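Local coordinates for 433aa long hypothetical phosphoribosylglycinamide formyl transferase (Pyrococcus horikoshii, PDB 2DWC), which belongs to the ATP-grasp proteins of the PurT type and is modelled with adenosine-5'-diphosphate in its pocket, at residues 303-308 with 391-396; 369-374 with 401-406. All blocks are in the same frame, centred on the assembly; numbering follows the deposited sequence.

Contact 1: 303-308 with 391-396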
loop_
_atom_site.group_PDB
_atom_site.type_symbol
_atom_site.label_atom_id
_atom_site.label_comp_id
_atom_site.label_asym_id
_atom_site.label_seq_id
_atom_site.Cartn_x
_atom_site.Cartn_y
_atom_site.Cartn_z
ATOM N N THR B 303 6.505 9.712 3.248
ATOM C CA THR B 303 5.604 9.840 2.106
ATOM C C THR B 303 4.602 8.684 1.947
ATOM O O THR B 303 3.653 8.777 1.168
ATOM C CB THR B 303 6.359 10.071 0.785
ATOM O OG1 THR B 303 7.166 8.927 0.485
ATOM C CG2 THR B 303 7.240 11.346 0.902
ATOM N N LEU B 304 4.794 7.616 2.736
ATOM C CA LEU B 304 3.822 6.520 2.771
ATOM C C LEU B 304 2.525 7.113 3.349
ATOM O O LEU B 304 1.434 6.587 3.130
ATOM C CB LEU B 304 4.326 5.437 3.727
ATOM C CG LEU B 304 5.529 4.696 3.145
ATOM C CD1 LEU B 304 6.071 3.701 4.210
ATOM C CD2 LEU B 304 5.096 3.918 1.873
ATOM N N ALA B 305 2.639 8.205 4.108
ATOM C CA ALA B 305 1.404 8.793 4.643
ATOM C C ALA B 305 1.126 10.219 4.142
ATOM O O ALA B 305 -0.038 10.614 4.011
ATOM C CB ALA B 305 1.423 8.782 6.191
ATOM N N SER B 306 2.180 10.991 3.895
ATOM C CA SER B 306 1.988 12.392 3.463
ATOM C C SER B 306 1.706 12.549 1.986
ATOM O O SER B 306 1.203 13.577 1.570
ATOM C CB SER B 306 3.205 13.220 3.861
ATOM O OG SER B 306 4.357 12.660 3.267
ATOM N N HIS B 307 2.064 11.559 1.162
ATOM C CA HIS B 307 1.695 11.622 -0.241
ATOM C C HIS B 307 0.442 10.786 -0.461
ATOM O O HIS B 307 0.153 9.885 0.337
ATOM C CB HIS B 307 2.811 11.078 -1.141
ATOM C CG HIS B 307 3.921 12.061 -1.373
ATOM N ND1 HIS B 307 4.932 11.830 -2.274
ATOM C CD2 HIS B 307 4.212 13.245 -0.771
ATOM C CE1 HIS B 307 5.806 12.826 -2.219
ATOM N NE2 HIS B 307 5.393 13.699 -1.316
ATOM N N PRO B 308 -0.290 11.035 -1.563
ATOM C CA PRO B 308 -1.510 10.269 -1.853
ATOM C C PRO B 308 -1.199 8.818 -2.263
ATOM O O PRO B 308 -0.064 8.481 -2.542
ATOM C CB PRO B 308 -2.198 11.099 -2.944
ATOM C CG PRO B 308 -1.111 11.892 -3.591
ATOM C CD PRO B 308 -0.066 12.138 -2.528
ATOM N N LEU B 391 3.912 5.602 11.838
ATOM C CA LEU B 391 3.552 6.657 10.863
ATOM C C LEU B 391 2.381 7.411 11.484
ATOM O O LEU B 391 1.489 6.784 12.034
ATOM C CB LEU B 391 2.998 6.042 9.579
ATOM C CG LEU B 391 3.878 5.713 8.386
ATOM C CD1 LEU B 391 3.021 4.992 7.329
ATOM C CD2 LEU B 391 4.441 7.005 7.807
ATOM N N ALA B 392 2.353 8.731 11.373
ATOM C CA ALA B 392 1.234 9.472 11.928
ATOM C C ALA B 392 0.987 10.685 11.031
ATOM O O ALA B 392 1.934 11.228 10.458
ATOM C CB ALA B 392 1.552 9.945 13.357
ATOM N N TRP B 393 -0.263 11.121 10.924
ATOM C CA TRP B 393 -0.550 12.305 10.085
ATOM C C TRP B 393 -1.452 13.282 10.846
ATOM O O TRP B 393 -2.203 12.886 11.743
ATOM C CB TRP B 393 -1.252 11.884 8.799
ATOM C CG TRP B 393 -2.318 10.767 8.994
ATOM C CD1 TRP B 393 -3.672 10.943 9.138
ATOM C CD2 TRP B 393 -2.085 9.349 9.165
ATOM N NE1 TRP B 393 -4.292 9.735 9.398
ATOM C CE2 TRP B 393 -3.341 8.745 9.416
ATOM C CE3 TRP B 393 -0.938 8.536 9.138
ATOM C CZ2 TRP B 393 -3.488 7.357 9.633
ATOM C CZ3 TRP B 393 -1.080 7.148 9.360
ATOM C CH2 TRP B 393 -2.349 6.577 9.597
ATOM N N ASP B 394 -1.405 14.542 10.434
ATOM C CA ASP B 394 -2.239 15.562 11.095
ATOM C C ASP B 394 -2.118 16.835 10.282
ATOM O O ASP B 394 -1.173 17.027 9.553
ATOM C CB ASP B 394 -1.727 15.839 12.503
ATOM C CG ASP B 394 -2.729 16.628 13.340
ATOM O OD1 ASP B 394 -2.652 17.874 13.379
ATOM O OD2 ASP B 394 -3.603 15.981 13.937
ATOM N N LYS B 395 -3.107 17.710 10.417
ATOM C CA LYS B 395 -3.048 18.996 9.736
ATOM C C LYS B 395 -1.852 19.778 10.227
ATOM O O LYS B 395 -1.336 20.668 9.524
ATOM C CB LYS B 395 -4.336 19.771 10.016
ATOM C CG LYS B 395 -5.498 19.247 9.222
ATOM C CD LYS B 395 -6.792 20.005 9.513
ATOM C CE LYS B 395 -7.927 19.523 8.593
ATOM N NZ LYS B 395 -8.170 18.052 8.709
ATOM N N ASP B 396 -1.406 19.486 11.444
ATOM C CA ASP B 396 -0.259 20.169 12.044
ATOM C C ASP B 396 0.894 19.185 12.090
ATOM O O ASP B 396 0.831 18.184 12.831
ATOM C CB ASP B 396 -0.636 20.621 13.470
ATOM C CG ASP B 396 0.455 21.430 14.176
ATOM O OD1 ASP B 396 0.101 22.161 15.129
ATOM O OD2 ASP B 396 1.647 21.357 13.836
#
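Ala305, in the one-turn helix 303-306, comes closest to Trp393 of strand 386-393, with 6.8 Å between their CA atoms, and no hydrogen bond joins the two segments. The contact is apolar. Leu391 splits its two methyls between the helix residues: CD1 lies 3.9 Å from Leu304 CB, while CD2 lies 3.9 Å from Ala305 CB. The Ala305 methyl thus has two neighbours roughly at right angles to each other, Leu391 CD2 and the indole of Trp393, whose CE3 is 3.8 Å from Ala305 CB; it meets the six-membered ring obliquely. With a chi1 of 40°, Trp393 holds CG between its backbone N and carbonyl carbon, and the indole lies alongside the strand, its benzo part turned back toward Leu391. Here the helix that follows strand 286-293 of the ATP-grasp region packs on a face of the large mixed sheet, on a strand of the PurT C-terminal region. Ala343 of the neighbouring strand 343-349 touches both Ala305 and Trp393. The second subunit adds to the packing, its Pro309 resting on Ala305 and its Pro308 on Trp393. Past the strand, Asp394 OD1 accepts from Asp396 N at 2.8 Å, an Asx turn just before helix 397-409.

Contact 2: 369-374 with 401-406; sequences PNATVR and KRKAEM
Lys403 of helix 397-409 reaches the backbone of Pro369, just ahead of strand 371-375, through the one direct hydrogen bond of the contact: NZ gives to Pro369 O at 2.8 Å. The ammonium stands above the carbonyl plane, 38° out of it, so the bond does not follow a lone pair. The lysine gets there by a nearly straight start, CG anti to the backbone N (chi1 -177°), and then a bend at chi3 (-81°), which swings CE and NZ round to the carbonyl. CD also lies near this oxygen, 3.4 Å from Pro369 O.

A water makes the second polar link. It accepts from Lys403 NZ at 2.9 Å and from Asn370 ND2 at 3.2 Å, and so ties the lysine to the Asn370 amide, whose nitrogen does not bond to NZ directly. The ammonium therefore has two acceptors, a main-chain oxygen and a water. The Asn370 and Lys403 side chains run obliquely past one another, with CB of the asparagine 4.1 Å from NZ. Farther along the strand, Arg374 forms a salt bridge with Glu37 of the second subunit.

Apolar contact is slight. The Ala371 methyl faces the lysine stem, CB to Lys403 CD being 4.3 Å, and the Pro369 ring flanks the ammonium and packs on Pro327 of the second subunit. Ala392 of strand 386-393 is touched by both Ala371 and Lys403; one turn on in the helix, Val407 covers Ala371 and Val373.

The backbones come nearest at Ala371 and Ala404, whose CA atoms are 6.9 Å apart. This is a helix packed on one face of the mixed beta-sheet, reached directly from strand 386-393, within the PurT C-terminal region.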
loop_
_atom_site.group_PDB
_atom_site.type_symbol
_atom_site.label_atom_id
_atom_site.label_comp_id
_atom_site.label_asym_id
_atom_site.label_seq_id
_atom_site.Cartn_x
_atom_site.Cartn_y
_atom_site.Cartn_z
ATOM N N PRO B 369 -5.371 7.426 17.359
ATOM C CA PRO B 369 -5.945 7.823 16.063
ATOM C C PRO B 369 -4.962 8.544 15.151
ATOM O O PRO B 369 -4.001 9.197 15.624
ATOM C CB PRO B 369 -7.139 8.721 16.457
ATOM C CG PRO B 369 -6.727 9.282 17.765
ATOM C CD PRO B 369 -6.030 8.132 18.486
ATOM N N ASN B 370 -5.193 8.382 13.847
ATOM C CA ASN B 370 -4.378 9.024 12.809
ATOM C C ASN B 370 -2.925 8.574 12.846
ATOM O O ASN B 370 -2.011 9.371 12.653
ATOM C CB ASN B 370 -4.414 10.555 12.958
ATOM C CG ASN B 370 -5.842 11.111 12.940
ATOM O OD1 ASN B 370 -6.733 10.544 12.324
ATOM N ND2 ASN B 370 -6.047 12.249 13.601
ATOM N N ALA B 371 -2.715 7.304 13.165
ATOM C CA ALA B 371 -1.372 6.751 13.133
ATOM C C ALA B 371 -1.504 5.258 12.895
ATOM O O ALA B 371 -2.588 4.682 12.997
ATOM C CB ALA B 371 -0.681 6.968 14.448
ATOM N N THR B 372 -0.391 4.638 12.531
ATOM C CA THR B 372 -0.381 3.187 12.409
ATOM C C THR B 372 1.066 2.759 12.430
ATOM O O THR B 372 1.939 3.592 12.652
ATOM C CB THR B 372 -1.113 2.652 11.131
ATOM O OG1 THR B 372 -1.261 1.219 11.271
ATOM C CG2 THR B 372 -0.331 2.975 9.852
ATOM N N VAL B 373 1.340 1.461 12.276
ATOM C CA VAL B 373 2.731 1.045 12.237
ATOM C C VAL B 373 2.952 0.137 11.027
ATOM O O VAL B 373 1.997 -0.433 10.468
ATOM C CB VAL B 373 3.166 0.221 13.510
ATOM C CG1 VAL B 373 2.996 1.084 14.805
ATOM C CG2 VAL B 373 2.354 -1.044 13.588
ATOM N N ARG B 374 4.202 0.035 10.610
ATOM C CA ARG B 374 4.584 -0.911 9.537
ATOM C C ARG B 374 5.725 -1.689 10.169
ATOM O O ARG B 374 6.669 -1.077 10.733
ATOM C CB ARG B 374 5.033 -0.208 8.244
ATOM C CG ARG B 374 3.889 -0.094 7.222
ATOM C CD ARG B 374 3.027 1.110 7.393
ATOM N NE ARG B 374 1.899 1.078 6.446
ATOM C CZ ARG B 374 0.771 0.381 6.664
ATOM N NH1 ARG B 374 0.631 -0.327 7.794
ATOM N NH2 ARG B 374 -0.202 0.351 5.753
ATOM N N LYS B 401 4.567 14.727 14.260
ATOM C CA LYS B 401 5.892 14.351 14.777
ATOM C C LYS B 401 5.794 13.781 16.192
ATOM O O LYS B 401 6.352 12.715 16.500
ATOM C CB LYS B 401 6.854 15.566 14.817
ATOM C CG LYS B 401 7.213 16.148 13.476
ATOM C CD LYS B 401 7.922 17.484 13.622
ATOM C CE LYS B 401 9.267 17.353 14.360
ATOM N NZ LYS B 401 9.933 18.697 14.467
ATOM N N ARG B 402 5.082 14.489 17.076
ATOM C CA ARG B 402 4.967 14.008 18.450
ATOM C C ARG B 402 4.187 12.715 18.508
ATOM O O ARG B 402 4.523 11.820 19.285
ATOM C CB ARG B 402 4.300 15.062 19.360
ATOM C CG ARG B 402 5.259 16.154 19.838
ATOM C CD ARG B 402 4.577 17.101 20.869
ATOM N NE ARG B 402 3.327 17.678 20.353
ATOM C CZ ARG B 402 3.226 18.847 19.717
ATOM N NH1 ARG B 402 4.301 19.607 19.509
ATOM N NH2 ARG B 402 2.046 19.246 19.268
ATOM N N LYS B 403 3.151 12.589 17.686
ATOM C CA LYS B 403 2.371 11.365 17.707
ATOM C C LYS B 403 3.125 10.113 17.214
ATOM O O LYS B 403 3.000 9.033 17.832
ATOM C CB LYS B 403 1.126 11.560 16.892
ATOM C CG LYS B 403 0.202 10.396 16.897
ATOM C CD LYS B 403 -1.104 10.811 16.258
ATOM C CE LYS B 403 -1.990 11.562 17.254
ATOM N NZ LYS B 403 -3.361 11.750 16.712
ATOM N N ALA B 404 3.878 10.252 16.118
ATOM C CA ALA B 404 4.670 9.122 15.611
ATOM C C ALA B 404 5.655 8.695 16.694
ATOM O O ALA B 404 5.864 7.515 16.941
ATOM C CB ALA B 404 5.438 9.515 14.310
ATOM N N GLU B 405 6.294 9.668 17.337
ATOM C CA GLU B 405 7.213 9.329 18.424
ATOM C C GLU B 405 6.517 8.589 19.562
ATOM O O GLU B 405 7.034 7.577 20.082
ATOM C CB GLU B 405 7.866 10.596 18.980
ATOM C CG GLU B 405 8.873 10.324 20.063
ATOM C CD GLU B 405 9.464 11.620 20.595
ATOM O OE1 GLU B 405 8.727 12.632 20.653
ATOM O OE2 GLU B 405 10.656 11.622 20.960
ATOM N N MET B 406 5.339 9.077 19.979
ATOM C CA MET B 406 4.618 8.434 21.053
ATOM C C MET B 406 4.227 6.997 20.698
ATOM O O MET B 406 4.369 6.104 21.519
ATOM C CB MET B 406 3.376 9.267 21.414
ATOM C CG MET B 406 2.421 8.552 22.336
ATOM S SD MET B 406 0.988 9.577 22.768
ATOM C CE MET B 406 -0.127 9.396 21.285
HETATM O O HOH W 1 -3.184 13.423 14.303
#

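How the contacts relate
The two contacts lie with centres about 10 Å apart, joined by one antiparallel strand pair of the large mixed sheet: strand 386-393 serves contact 1, and strand 371-375 serves contact 2. Probable backbone hydrogen bonds run from Thr372 N to Leu391 O and from Trp393 N to Asn370 O. Along the chain the segments alternate, 303-308, 369-374, 391-396, 401-406. Leu391 and Trp393 turn toward helix 303-306, whereas Ala392, between them, turns away and touches helix 397-409. At strand 386-393 the sheet thus carries helix 303-306 on one face and helix 397-409 on the other. This strand joins a helix of the ATP-grasp region to the PurT C-terminal region, and both contacts also touch the second subunit.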